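Local coordinates for possible protein of nuclear scaffold (Encephalitozoon cuniculi, PDB 3KAE) that makes up the N-terminal tetratricopeptide-repeat domain of a Cdc27 homologue, a subunit of the anaphase-promoting complex, forms a homodimer and probably contributes to assembly of the complex, at residues 85-89 against 116-120; 130-134 against 152-158; 141-145 against 177-181; 211-216 against 230-234. One frame throughout, in Å; residues are numbered along the deposited sequence.

Contact 1 of 4, residues 85-89 against 116-120; sequences LESIL and FESLL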
loop_
_atom_site.group_PDB
_atom_site.type_symbol
_atom_site.label_atom_id
_atom_site.label_comp_id
_atom_site.label_asym_id
_atom_site.label_seq_id
_atom_site.Cartn_x
_atom_site.Cartn_y
_atom_site.Cartn_z
ATOM N N LEU C 85 -6.393 -18.626 -5.327
ATOM C CA LEU C 85 -6.018 -19.015 -3.975
ATOM C C LEU C 85 -5.971 -20.520 -3.829
ATOM O O LEU C 85 -5.083 -21.060 -3.173
ATOM C CB LEU C 85 -7.027 -18.469 -2.962
ATOM C CG LEU C 85 -6.907 -17.037 -2.495
ATOM C CD1 LEU C 85 -8.007 -16.779 -1.494
ATOM C CD2 LEU C 85 -5.540 -16.806 -1.877
ATOM N N GLU C 86 -6.961 -21.191 -4.409
ATOM C CA GLU C 86 -7.056 -22.641 -4.317
ATOM C C GLU C 86 -5.814 -23.302 -4.899
ATOM O O GLU C 86 -5.381 -24.349 -4.425
ATOM C CB GLU C 86 -8.300 -23.139 -5.045
ATOM C CG GLU C 86 -9.614 -22.731 -4.388
ATOM C CD GLU C 86 -10.817 -23.126 -5.224
ATOM O OE1 GLU C 86 -10.680 -23.257 -6.464
ATOM O OE2 GLU C 86 -11.901 -23.307 -4.641
ATOM N N SER C 87 -5.247 -22.684 -5.930
ATOM C CA SER C 87 -4.005 -23.178 -6.521
ATOM C C SER C 87 -2.951 -23.367 -5.439
ATOM O O SER C 87 -2.226 -24.354 -5.434
ATOM C CB SER C 87 -3.482 -22.212 -7.587
ATOM O OG SER C 87 -4.338 -22.166 -8.715
ATOM N N ILE C 88 -2.875 -22.414 -4.519
ATOM C CA ILE C 88 -1.916 -22.479 -3.422
ATOM C C ILE C 88 -2.274 -23.596 -2.450
ATOM O O ILE C 88 -1.482 -24.509 -2.216
ATOM C CB ILE C 88 -1.876 -21.160 -2.632
ATOM C CG1 ILE C 88 -1.740 -19.965 -3.587
ATOM C CG2 ILE C 88 -0.747 -21.196 -1.605
ATOM C CD1 ILE C 88 -1.662 -18.616 -2.896
ATOM N N LEU C 89 -3.476 -23.505 -1.884
ATOM C CA LEU C 89 -3.943 -24.469 -0.902
ATOM C C LEU C 89 -3.954 -25.893 -1.446
ATOM O O LEU C 89 -3.720 -26.848 -0.705
ATOM C CB LEU C 89 -5.326 -24.074 -0.408
ATOM C CG LEU C 89 -5.290 -22.883 0.547
ATOM C CD1 LEU C 89 -6.661 -22.637 1.165
ATOM C CD2 LEU C 89 -4.238 -23.108 1.632
ATOM N N PHE C 116 -4.978 -17.207 3.713
ATOM C CA PHE C 116 -5.681 -17.769 2.554
ATOM C C PHE C 116 -7.139 -18.130 2.876
ATOM O O PHE C 116 -8.047 -17.814 2.111
ATOM C CB PHE C 116 -4.952 -19.011 2.007
ATOM C CG PHE C 116 -3.465 -18.838 1.871
ATOM C CD1 PHE C 116 -2.935 -17.745 1.197
ATOM C CD2 PHE C 116 -2.592 -19.776 2.399
ATOM C CE1 PHE C 116 -1.570 -17.591 1.066
ATOM C CE2 PHE C 116 -1.219 -19.622 2.264
ATOM C CZ PHE C 116 -0.709 -18.531 1.602
ATOM N N GLU C 117 -7.351 -18.803 4.004
ATOM C CA GLU C 117 -8.703 -19.177 4.444
ATOM C C GLU C 117 -9.553 -17.946 4.730
ATOM O O GLU C 117 -10.748 -17.927 4.449
ATOM C CB GLU C 117 -8.641 -20.068 5.687
ATOM C CG GLU C 117 -7.960 -21.411 5.448
ATOM C CD GLU C 117 -8.770 -22.323 4.554
ATOM O OE1 GLU C 117 -9.932 -21.978 4.252
ATOM O OE2 GLU C 117 -8.250 -23.389 4.161
ATOM N N SER C 118 -8.916 -16.914 5.279
ATOM C CA SER C 118 -9.594 -15.658 5.560
ATOM C C SER C 118 -10.069 -14.995 4.274
ATOM O O SER C 118 -11.232 -14.607 4.154
ATOM C CB SER C 118 -8.667 -14.714 6.332
ATOM O OG SER C 118 -9.241 -13.425 6.435
ATOM N N LEU C 119 -9.154 -14.880 3.314
ATOM C CA LEU C 119 -9.448 -14.275 2.025
ATOM C C LEU C 119 -10.479 -15.122 1.295
ATOM O O LEU C 119 -11.397 -14.612 0.669
ATOM C CB LEU C 119 -8.150 -14.162 1.215
ATOM C CG LEU C 119 -7.932 -13.083 0.145
ATOM C CD1 LEU C 119 -8.097 -13.642 -1.242
ATOM C CD2 LEU C 119 -8.816 -11.836 0.356
ATOM N N LEU C 120 -10.307 -16.429 1.388
ATOM C CA LEU C 120 -11.261 -17.380 0.852
ATOM C C LEU C 120 -12.654 -17.184 1.490
ATOM O O LEU C 120 -13.680 -17.331 0.826
ATOM C CB LEU C 120 -10.731 -18.770 1.140
ATOM C CG LEU C 120 -10.619 -19.810 0.039
ATOM C CD1 LEU C 120 -10.792 -19.335 -1.387
ATOM C CD2 LEU C 120 -9.478 -20.798 0.246
#
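L85, I88 and L89 meet F116 and L120 in a contact made almost wholly of aliphatic carbon and one aromatic ring. I88 lies over one face of the F116 ring, its CG2 4.1 Å above the plane and displaced toward the rim, and its CD1 touches F116 CE1 at 4.1 Å; the isoleucine crosses the ring at about a right angle. L89 CD2 comes to 3.8 Å from F116 CD2, and on the CD1 side L85 CD2 approaches at 4.1 Å, both obliquely. The ring reaches this position because CG stands anti to the carbonyl carbon (chi1 -46°).

The segments belong to helices 78-89 and 113-126, which run antiparallel at 148° with their local axes 10.6 Å apart. Such a near-antiparallel pairing suits the all-helical tetratricopeptide-repeat architecture of this domain, and side chains of helix 62-74 pack on the same interface, where S69 touches both L85 and L119.

Among the leucines, L89 and L120 reach toward each other tip to tip, with L89 CD1 and L120 CD2 at 3.5 Å, closer than methyl groups usually pack. L85 CD1 lies 3.8 Å from L120 CD1 and also rests on the backbone at F116 O and L120 N.

The sole polar side chain to join in is E117. Its CB points away, but the bend at chi2 (-69°) brings OE2 back to 3.5 Å from L89 CD1, a van der Waals contact of a carboxylate oxygen with a methyl group; OE1 of the same carboxylate is hydrogen-bonded to H136 on helix 130-143.

Contact 2 of 4, residues 130-134 against 152-158; sequences REEGI and NLLLENK
R130 reaches across to E156 and N152, and its side chain supplies most of the polar character of this surface contact. From CB, CG continues anti to the backbone N (chi1 -171°), directed at the other helix. A bend about CB-CG (chi2 37°) swings CD round, and the guanidinium arrives beside the end of helix 147-155. NE lies 3.5 Å from E156 OE2, and CZ is a little closer to the same oxygen. NH1 is the atom that meets most: E156 OE2 at 3.0 Å, N152 OD1 at 3.1 Å and L155 CD2 at 4.0 Å. NH2 stays farther off, its nearest partner N152 OD1 at 3.9 Å.

The salt bridge to E156 is one of charge alone. OE2 stands over a face of the guanidinium, well out of its plane, so no N-H points at it, and the carboxylate plane is turned 75° from that of the guanidinium. The other carboxylate oxygen, OE1, forms a long ion pair with K158 NZ at 3.6 Å, which extends the charges into a three-residue network. N152 uses its ND2 to bond the carbonyl of S148, one turn back.

Beside the charged groups lies an apolar patch. I134 CG2 packs on L153 CD2 at 4.0 Å, while its CD1 lies in the guanidinium plane at its edge and 4.2 Å from E156 CG.

The second helix ends here in a Schellman motif, with N157 at positive phi. Helix 130-143 packs against the C-terminal turn of helix 147-155; T125 of helix 113-126 touches R130, and helix 176-190 receives L154 and N157.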
loop_
_atom_site.group_PDB
_atom_site.type_symbol
_atom_site.label_atom_id
_atom_site.label_comp_id
_atom_site.label_asym_id
_atom_site.label_seq_id
_atom_site.Cartn_x
_atom_site.Cartn_y
_atom_site.Cartn_z
ATOM N N ARG C 130 -22.240 -17.831 1.697
ATOM C CA ARG C 130 -21.997 -17.449 3.084
ATOM C C ARG C 130 -21.560 -18.626 3.961
ATOM O O ARG C 130 -20.560 -18.520 4.676
ATOM C CB ARG C 130 -23.229 -16.743 3.666
ATOM C CG ARG C 130 -23.014 -16.114 5.032
ATOM C CD ARG C 130 -21.625 -15.528 5.144
ATOM N NE ARG C 130 -21.393 -14.848 6.414
ATOM C CZ ARG C 130 -21.235 -13.535 6.538
ATOM N NH1 ARG C 130 -21.012 -12.996 7.729
ATOM N NH2 ARG C 130 -21.291 -12.758 5.468
ATOM N N GLU C 131 -22.291 -19.738 3.888
ATOM C CA GLU C 131 -22.018 -20.903 4.735
ATOM C C GLU C 131 -20.613 -21.454 4.510
ATOM O O GLU C 131 -19.887 -21.718 5.476
ATOM C CB GLU C 131 -23.074 -22.008 4.540
ATOM N N GLU C 132 -20.234 -21.629 3.243
ATOM C CA GLU C 132 -18.869 -22.049 2.902
ATOM C C GLU C 132 -17.835 -21.030 3.397
ATOM O O GLU C 132 -16.766 -21.395 3.907
ATOM C CB GLU C 132 -18.711 -22.257 1.398
ATOM C CG GLU C 132 -17.306 -22.722 0.999
ATOM C CD GLU C 132 -17.054 -22.697 -0.504
ATOM O OE1 GLU C 132 -18.010 -22.494 -1.281
ATOM O OE2 GLU C 132 -15.889 -22.889 -0.910
ATOM N N GLY C 133 -18.162 -19.749 3.245
ATOM C CA GLY C 133 -17.324 -18.675 3.757
ATOM C C GLY C 133 -17.066 -18.792 5.247
ATOM O O GLY C 133 -15.919 -18.705 5.698
ATOM N N ILE C 134 -18.140 -18.989 6.009
ATOM C CA ILE C 134 -18.043 -19.189 7.448
ATOM C C ILE C 134 -17.072 -20.319 7.756
ATOM O O ILE C 134 -16.269 -20.218 8.689
ATOM C CB ILE C 134 -19.435 -19.493 8.061
ATOM C CG1 ILE C 134 -20.235 -18.198 8.191
ATOM C CG2 ILE C 134 -19.299 -20.173 9.413
ATOM C CD1 ILE C 134 -21.713 -18.381 8.043
ATOM N N ASN C 152 -16.671 -11.596 11.431
ATOM C CA ASN C 152 -17.738 -12.300 10.733
ATOM C C ASN C 152 -18.304 -13.447 11.554
ATOM O O ASN C 152 -19.498 -13.745 11.472
ATOM C CB ASN C 152 -17.264 -12.835 9.372
ATOM C CG ASN C 152 -17.288 -11.778 8.304
ATOM O OD1 ASN C 152 -18.329 -11.507 7.714
ATOM N ND2 ASN C 152 -16.141 -11.149 8.069
ATOM N N LEU C 153 -17.430 -14.107 12.307
ATOM C CA LEU C 153 -17.852 -15.187 13.174
ATOM C C LEU C 153 -18.612 -14.639 14.383
ATOM O O LEU C 153 -19.638 -15.201 14.794
ATOM C CB LEU C 153 -16.659 -16.046 13.587
ATOM C CG LEU C 153 -16.132 -16.914 12.441
ATOM C CD1 LEU C 153 -14.953 -17.771 12.900
ATOM C CD2 LEU C 153 -17.246 -17.785 11.869
ATOM N N LEU C 154 -18.134 -13.529 14.937
ATOM C CA LEU C 154 -18.877 -12.874 15.999
ATOM C C LEU C 154 -20.252 -12.444 15.495
ATOM O O LEU C 154 -21.286 -12.713 16.116
ATOM C CB LEU C 154 -18.112 -11.686 16.557
ATOM C CG LEU C 154 -16.853 -12.018 17.359
ATOM C CD1 LEU C 154 -16.202 -10.740 17.864
ATOM C CD2 LEU C 154 -17.147 -12.960 18.514
ATOM N N LEU C 155 -20.259 -11.774 14.358
ATOM C CA LEU C 155 -21.494 -11.326 13.735
ATOM C C LEU C 155 -22.505 -12.461 13.576
ATOM O O LEU C 155 -23.705 -12.264 13.782
ATOM C CB LEU C 155 -21.182 -10.704 12.371
ATOM C CG LEU C 155 -22.377 -10.294 11.518
ATOM C CD1 LEU C 155 -23.106 -9.163 12.191
ATOM C CD2 LEU C 155 -21.933 -9.890 10.113
ATOM N N GLU C 156 -22.020 -13.648 13.219
ATOM C CA GLU C 156 -22.894 -14.798 12.985
ATOM C C GLU C 156 -23.105 -15.630 14.247
ATOM O O GLU C 156 -23.793 -16.644 14.214
ATOM C CB GLU C 156 -22.318 -15.692 11.879
ATOM C CG GLU C 156 -22.213 -15.028 10.505
ATOM C CD GLU C 156 -23.567 -14.726 9.900
ATOM O OE1 GLU C 156 -24.583 -15.256 10.408
ATOM O OE2 GLU C 156 -23.614 -13.957 8.916
ATOM N N ASN C 157 -22.500 -15.195 15.350
ATOM C CA ASN C 157 -22.487 -15.953 16.592
ATOM C C ASN C 157 -21.913 -17.351 16.382
ATOM O O ASN C 157 -22.099 -18.237 17.213
ATOM C CB ASN C 157 -23.898 -16.026 17.185
ATOM C CG ASN C 157 -23.904 -16.507 18.631
ATOM O OD1 ASN C 157 -23.024 -16.147 19.425
ATOM N ND2 ASN C 157 -24.908 -17.319 18.983
ATOM N N LYS C 158 -21.215 -17.548 15.266
ATOM C CA LYS C 158 -20.662 -18.862 14.929
ATOM C C LYS C 158 -19.176 -19.020 15.272
ATOM O O LYS C 158 -18.470 -19.844 14.688
ATOM C CB LYS C 158 -20.928 -19.224 13.456
ATOM C CG LYS C 158 -21.906 -20.381 13.250
ATOM C CD LYS C 158 -23.340 -19.904 13.137
ATOM C CE LYS C 158 -23.572 -19.165 11.831
ATOM N NZ LYS C 158 -24.946 -18.603 11.723
#

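Contact 3 of 4, residues 141-145 against 177-181; sequences FGKSF and EEEYV. With GOL (glycerol), chain H.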
loop_
_atom_site.group_PDB
_atom_site.type_symbol
_atom_site.label_atom_id
_atom_site.label_comp_id
_atom_site.label_asym_id
_atom_site.label_seq_id
_atom_site.Cartn_x
_atom_site.Cartn_y
_atom_site.Cartn_z
ATOM N N PHE C 141 -9.663 -19.017 11.788
ATOM C CA PHE C 141 -9.608 -18.617 13.191
ATOM C C PHE C 141 -8.955 -19.702 14.036
ATOM O O PHE C 141 -8.305 -19.400 15.034
ATOM C CB PHE C 141 -10.992 -18.251 13.732
ATOM C CG PHE C 141 -10.984 -17.876 15.183
ATOM C CD1 PHE C 141 -10.451 -16.665 15.594
ATOM C CD2 PHE C 141 -11.489 -18.741 16.141
ATOM C CE1 PHE C 141 -10.433 -16.315 16.936
ATOM C CE2 PHE C 141 -11.468 -18.400 17.480
ATOM C CZ PHE C 141 -10.938 -17.183 17.876
ATOM N N GLY C 142 -9.119 -20.955 13.616
ATOM C CA GLY C 142 -8.490 -22.083 14.276
ATOM C C GLY C 142 -6.975 -21.992 14.327
ATOM O O GLY C 142 -6.340 -22.543 15.221
ATOM N N LYS C 143 -6.377 -21.294 13.372
ATOM C CA LYS C 143 -4.930 -21.174 13.371
ATOM C C LYS C 143 -4.464 -19.890 14.042
ATOM O O LYS C 143 -3.456 -19.884 14.742
ATOM C CB LYS C 143 -4.358 -21.271 11.950
ATOM C CG LYS C 143 -2.834 -21.119 11.905
ATOM C CD LYS C 143 -2.212 -21.960 10.807
ATOM C CE LYS C 143 -0.754 -21.562 10.595
ATOM N NZ LYS C 143 -0.035 -22.562 9.762
ATOM N N SER C 144 -5.201 -18.804 13.843
ATOM C CA SER C 144 -4.695 -17.510 14.252
ATOM C C SER C 144 -5.755 -16.429 14.178
ATOM O O SER C 144 -6.651 -16.485 13.330
ATOM C CB SER C 144 -3.497 -17.137 13.361
ATOM O OG SER C 144 -3.100 -15.797 13.565
ATOM N N PHE C 145 -5.644 -15.443 15.070
ATOM C CA PHE C 145 -6.534 -14.288 15.042
ATOM C C PHE C 145 -6.303 -13.458 13.777
ATOM O O PHE C 145 -5.202 -12.994 13.535
ATOM C CB PHE C 145 -6.323 -13.397 16.280
ATOM C CG PHE C 145 -7.104 -12.100 16.241
ATOM C CD1 PHE C 145 -6.699 -11.049 15.431
ATOM C CD2 PHE C 145 -8.243 -11.928 17.020
ATOM C CE1 PHE C 145 -7.418 -9.862 15.379
ATOM C CE2 PHE C 145 -8.953 -10.733 16.979
ATOM C CZ PHE C 145 -8.535 -9.700 16.145
ATOM N N GLU C 177 -6.126 -9.561 22.050
ATOM C CA GLU C 177 -7.143 -9.754 21.030
ATOM C C GLU C 177 -8.009 -10.976 21.338
ATOM O O GLU C 177 -9.198 -10.985 21.033
ATOM C CB GLU C 177 -6.520 -9.845 19.627
ATOM C CG GLU C 177 -5.780 -11.142 19.312
ATOM C CD GLU C 177 -4.353 -11.159 19.827
ATOM O OE1 GLU C 177 -4.041 -10.438 20.798
ATOM O OE2 GLU C 177 -3.537 -11.906 19.257
ATOM N N GLU C 178 -7.419 -11.999 21.949
ATOM C CA GLU C 178 -8.175 -13.206 22.278
ATOM C C GLU C 178 -9.120 -12.916 23.438
ATOM O O GLU C 178 -10.203 -13.484 23.533
ATOM C CB GLU C 178 -7.237 -14.379 22.582
ATOM C CG GLU C 178 -6.132 -14.602 21.534
ATOM C CD GLU C 178 -6.661 -15.016 20.161
ATOM O OE1 GLU C 178 -7.863 -15.345 20.057
ATOM O OE2 GLU C 178 -5.869 -15.011 19.182
ATOM N N GLU C 179 -8.706 -11.999 24.303
ATOM C CA GLU C 179 -9.572 -11.485 25.360
ATOM C C GLU C 179 -10.713 -10.658 24.768
ATOM O O GLU C 179 -11.826 -10.655 25.281
ATOM C CB GLU C 179 -8.755 -10.639 26.332
ATOM C CG GLU C 179 -9.590 -9.813 27.284
ATOM C CD GLU C 179 -8.744 -9.089 28.305
ATOM O OE1 GLU C 179 -7.505 -9.272 28.272
ATOM O OE2 GLU C 179 -9.318 -8.342 29.130
ATOM N N TYR C 180 -10.431 -9.954 23.675
ATOM C CA TYR C 180 -11.454 -9.149 23.020
ATOM C C TYR C 180 -12.543 -10.045 22.453
ATOM O O TYR C 180 -13.735 -9.717 22.492
ATOM C CB TYR C 180 -10.849 -8.293 21.914
ATOM C CG TYR C 180 -11.837 -7.854 20.859
ATOM C CD1 TYR C 180 -12.052 -8.622 19.728
ATOM C CD2 TYR C 180 -12.549 -6.667 20.988
ATOM C CE1 TYR C 180 -12.952 -8.221 18.745
ATOM C CE2 TYR C 180 -13.460 -6.263 20.016
ATOM C CZ TYR C 180 -13.650 -7.049 18.900
ATOM O OH TYR C 180 -14.535 -6.655 17.937
ATOM N N VAL C 181 -12.115 -11.182 21.924
ATOM C CA VAL C 181 -13.038 -12.155 21.389
ATOM C C VAL C 181 -13.868 -12.801 22.509
ATOM O O VAL C 181 -15.070 -12.964 22.370
ATOM C CB VAL C 181 -12.297 -13.254 20.620
ATOM C CG1 VAL C 181 -13.284 -14.201 19.969
ATOM C CG2 VAL C 181 -11.365 -12.645 19.568
HETATM C C1 GOL H . -5.097 -18.688 18.458
HETATM O O1 GOL H . -4.301 -17.650 18.973
HETATM C C2 GOL H . -6.077 -18.100 17.456
HETATM O O2 GOL H . -6.595 -19.167 16.706
HETATM C C3 GOL H . -7.250 -17.470 18.191
HETATM O O3 GOL H . -7.744 -16.382 17.442
#
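The end of helix 130-143 and the loop after it pack here against the first turns of helix 176-190, a junction of the helical-repeat domain that also faces the second subunit. F145 and E177 make its main contact. F145 CG is anti to the backbone N (chi1 174°), which carries the ring across to the helix. E177 CG sits over one face, 3.7 Å from the ring centroid and 25° off the normal, in a CH-pi contact, with CB 3.7 Å from F145 CE2. The E177 carboxylate is turned almost perpendicular to the ring, at 86°. At the ring's edge, near its plane, V181 CG2 touches F145 CE2 at 4.0 Å. F141 CZ meets the other valine branch, CG1, at 4.3 Å.

E178 bends at chi2 so that OE2 lies 3.4 Å from F145 CB. A glycerol, probably from the crystallisation liquor, lies between the segments: its O1 donates to E178 OE2 at 3.1 Å. Its O2 is modelled implausibly close to F141 O, so that bond is doubtful, as is the placing of its O3.

From the second subunit, K8 bonds the carbonyl of F145, and F23 meets the rings of both F145 and Y180, edge-to-face with Y180. Helix ends and aromatic side chains shared with a partner chain in this way fit the homodimeric tetratricopeptide-repeat architecture of the Cdc27 N-terminal domain.

Contact 4 of 4, residues 211-216 against 230-234; sequences ISNAAR and CFELV
A215 and C230 mark the tight part of this helix pair: their CA atoms are 5.1 Å apart, and A215 CB lies 3.4 Å from C230 CB. A small side chain on each helix lets the local axes, antiparallel at 152°, approach to 8.6 Å. Beside them I211 offers its CG2 branch, anti to the backbone N, to three partners: C230 CB at 3.8 Å, L233 CD2 at 3.8 Å and V234 CG2 at 3.9 Å. C230 SG lies 4.1 Å from A214 CB. These residues are all buried.

F231 is the solvent-exposed lid over A215: its ring folds back over the first helix and lays one face on A215 CB, which sits above the ring centre, although the modelled approach is too close to be trusted in detail. The loose part is at S212, whose OG is 4.1 Å from V234 CG2 and bonds the carbonyl of S208 in its own helix.

Helices 206-220 and 224-237 form this antiparallel pair close to the C-terminus, as expected of a tetratricopeptide-repeat protein. Helix 193-200 covers I211 and L233, helix 176-190 meets A214 through F187, and F241 of the terminal loop packs on S212 and V234.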
loop_
_atom_site.group_PDB
_atom_site.type_symbol
_atom_site.label_atom_id
_atom_site.label_comp_id
_atom_site.label_asym_id
_atom_site.label_seq_id
_atom_site.Cartn_x
_atom_site.Cartn_y
_atom_site.Cartn_z
ATOM N N ILE C 211 -17.718 -1.586 21.448
ATOM C CA ILE C 211 -18.929 -0.792 21.550
ATOM C C ILE C 211 -19.729 -0.763 20.243
ATOM O O ILE C 211 -20.964 -0.752 20.270
ATOM C CB ILE C 211 -18.623 0.643 22.009
ATOM C CG1 ILE C 211 -17.764 0.632 23.278
ATOM C CG2 ILE C 211 -19.912 1.426 22.225
ATOM C CD1 ILE C 211 -18.240 -0.305 24.316
ATOM N N SER C 212 -19.034 -0.726 19.105
ATOM C CA SER C 212 -19.716 -0.762 17.807
ATOM C C SER C 212 -20.485 -2.085 17.670
ATOM O O SER C 212 -21.661 -2.116 17.297
ATOM C CB SER C 212 -18.722 -0.590 16.642
ATOM O OG SER C 212 -18.191 0.724 16.631
ATOM N N ASN C 213 -19.823 -3.188 17.973
ATOM C CA ASN C 213 -20.481 -4.454 17.878
ATOM C C ASN C 213 -21.642 -4.493 18.900
ATOM O O ASN C 213 -22.730 -4.994 18.603
ATOM C CB ASN C 213 -19.483 -5.584 18.077
ATOM C CG ASN C 213 -18.601 -5.805 16.850
ATOM O OD1 ASN C 213 -18.966 -5.426 15.739
ATOM N ND2 ASN C 213 -17.446 -6.422 17.048
ATOM N N ALA C 214 -21.415 -3.926 20.086
ATOM C CA ALA C 214 -22.458 -3.843 21.116
ATOM C C ALA C 214 -23.712 -3.184 20.558
ATOM O O ALA C 214 -24.811 -3.723 20.686
ATOM C CB ALA C 214 -21.961 -3.074 22.373
ATOM N N ALA C 215 -23.535 -2.020 19.938
ATOM C CA ALA C 215 -24.642 -1.256 19.380
ATOM C C ALA C 215 -25.448 -2.097 18.391
ATOM O O ALA C 215 -26.668 -1.978 18.305
ATOM C CB ALA C 215 -24.121 0.004 18.722
ATOM N N ARG C 216 -24.752 -2.963 17.667
ATOM C CA ARG C 216 -25.357 -3.781 16.629
ATOM C C ARG C 216 -26.195 -4.868 17.277
ATOM O O ARG C 216 -27.329 -5.129 16.875
ATOM C CB ARG C 216 -24.258 -4.406 15.756
ATOM C CG ARG C 216 -24.751 -5.347 14.679
ATOM C CD ARG C 216 -23.575 -6.085 14.083
ATOM N NE ARG C 216 -22.935 -6.943 15.074
ATOM C CZ ARG C 216 -21.667 -7.338 15.013
ATOM N NH1 ARG C 216 -20.896 -6.938 14.007
ATOM N NH2 ARG C 216 -21.171 -8.128 15.959
ATOM N N CYS C 230 -24.796 3.534 22.381
ATOM C CA CYS C 230 -23.516 2.972 21.943
ATOM C C CYS C 230 -22.972 3.612 20.664
ATOM O O CYS C 230 -21.812 4.011 20.613
ATOM C CB CYS C 230 -23.635 1.461 21.772
ATOM S SG CYS C 230 -23.632 0.528 23.335
ATOM N N PHE C 231 -23.805 3.697 19.630
ATOM C CA PHE C 231 -23.402 4.302 18.364
ATOM C C PHE C 231 -23.019 5.760 18.579
ATOM O O PHE C 231 -21.978 6.210 18.119
ATOM C CB PHE C 231 -24.533 4.222 17.337
ATOM C CG PHE C 231 -24.784 2.838 16.799
ATOM C CD1 PHE C 231 -23.802 2.168 16.072
ATOM C CD2 PHE C 231 -26.021 2.221 16.982
ATOM C CE1 PHE C 231 -24.038 0.899 15.555
ATOM C CE2 PHE C 231 -26.268 0.956 16.476
ATOM C CZ PHE C 231 -25.275 0.293 15.757
ATOM N N GLU C 232 -23.871 6.494 19.284
ATOM C CA GLU C 232 -23.617 7.903 19.565
ATOM C C GLU C 232 -22.270 8.112 20.256
ATOM O O GLU C 232 -21.530 9.028 19.904
ATOM C CB GLU C 232 -24.759 8.498 20.404
ATOM N N LEU C 233 -21.946 7.261 21.228
ATOM C CA LEU C 233 -20.654 7.342 21.910
ATOM C C LEU C 233 -19.496 7.335 20.915
ATOM O O LEU C 233 -18.681 8.262 20.894
ATOM C CB LEU C 233 -20.481 6.198 22.915
ATOM C CG LEU C 233 -19.018 5.881 23.260
ATOM C CD1 LEU C 233 -18.369 7.046 23.978
ATOM C CD2 LEU C 233 -18.897 4.625 24.090
ATOM N N VAL C 234 -19.431 6.290 20.092
ATOM C CA VAL C 234 -18.377 6.171 19.080
ATOM C C VAL C 234 -18.417 7.312 18.056
ATOM O O VAL C 234 -17.378 7.832 17.667
ATOM C CB VAL C 234 -18.438 4.800 18.364
ATOM C CG1 VAL C 234 -17.267 4.644 17.371
ATOM C CG2 VAL C 234 -18.467 3.661 19.407
#

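Overall arrangement
The four contacts follow the superhelical row of helices from the middle of the chain toward its C-terminus. Contact 1 stands apart: its nearest atoms are about 5 Å from contact 2, although helices 113-126 and 130-143 are consecutive, and its centre lies about 33 Å from that of contact 4, across the centre of the chain. Contacts 2 and 3 share helix 130-143, have centres about 14 Å apart and touch where L153 CD1 meets F141 CB at 4.1 Å. Contact 4 meets both, through R216 beside L155 and N213 beside Y180. Contact 3 holds a glycerol between its segments and reaches the second subunit; glycerol also lies beside S212 and N213 of contact 4.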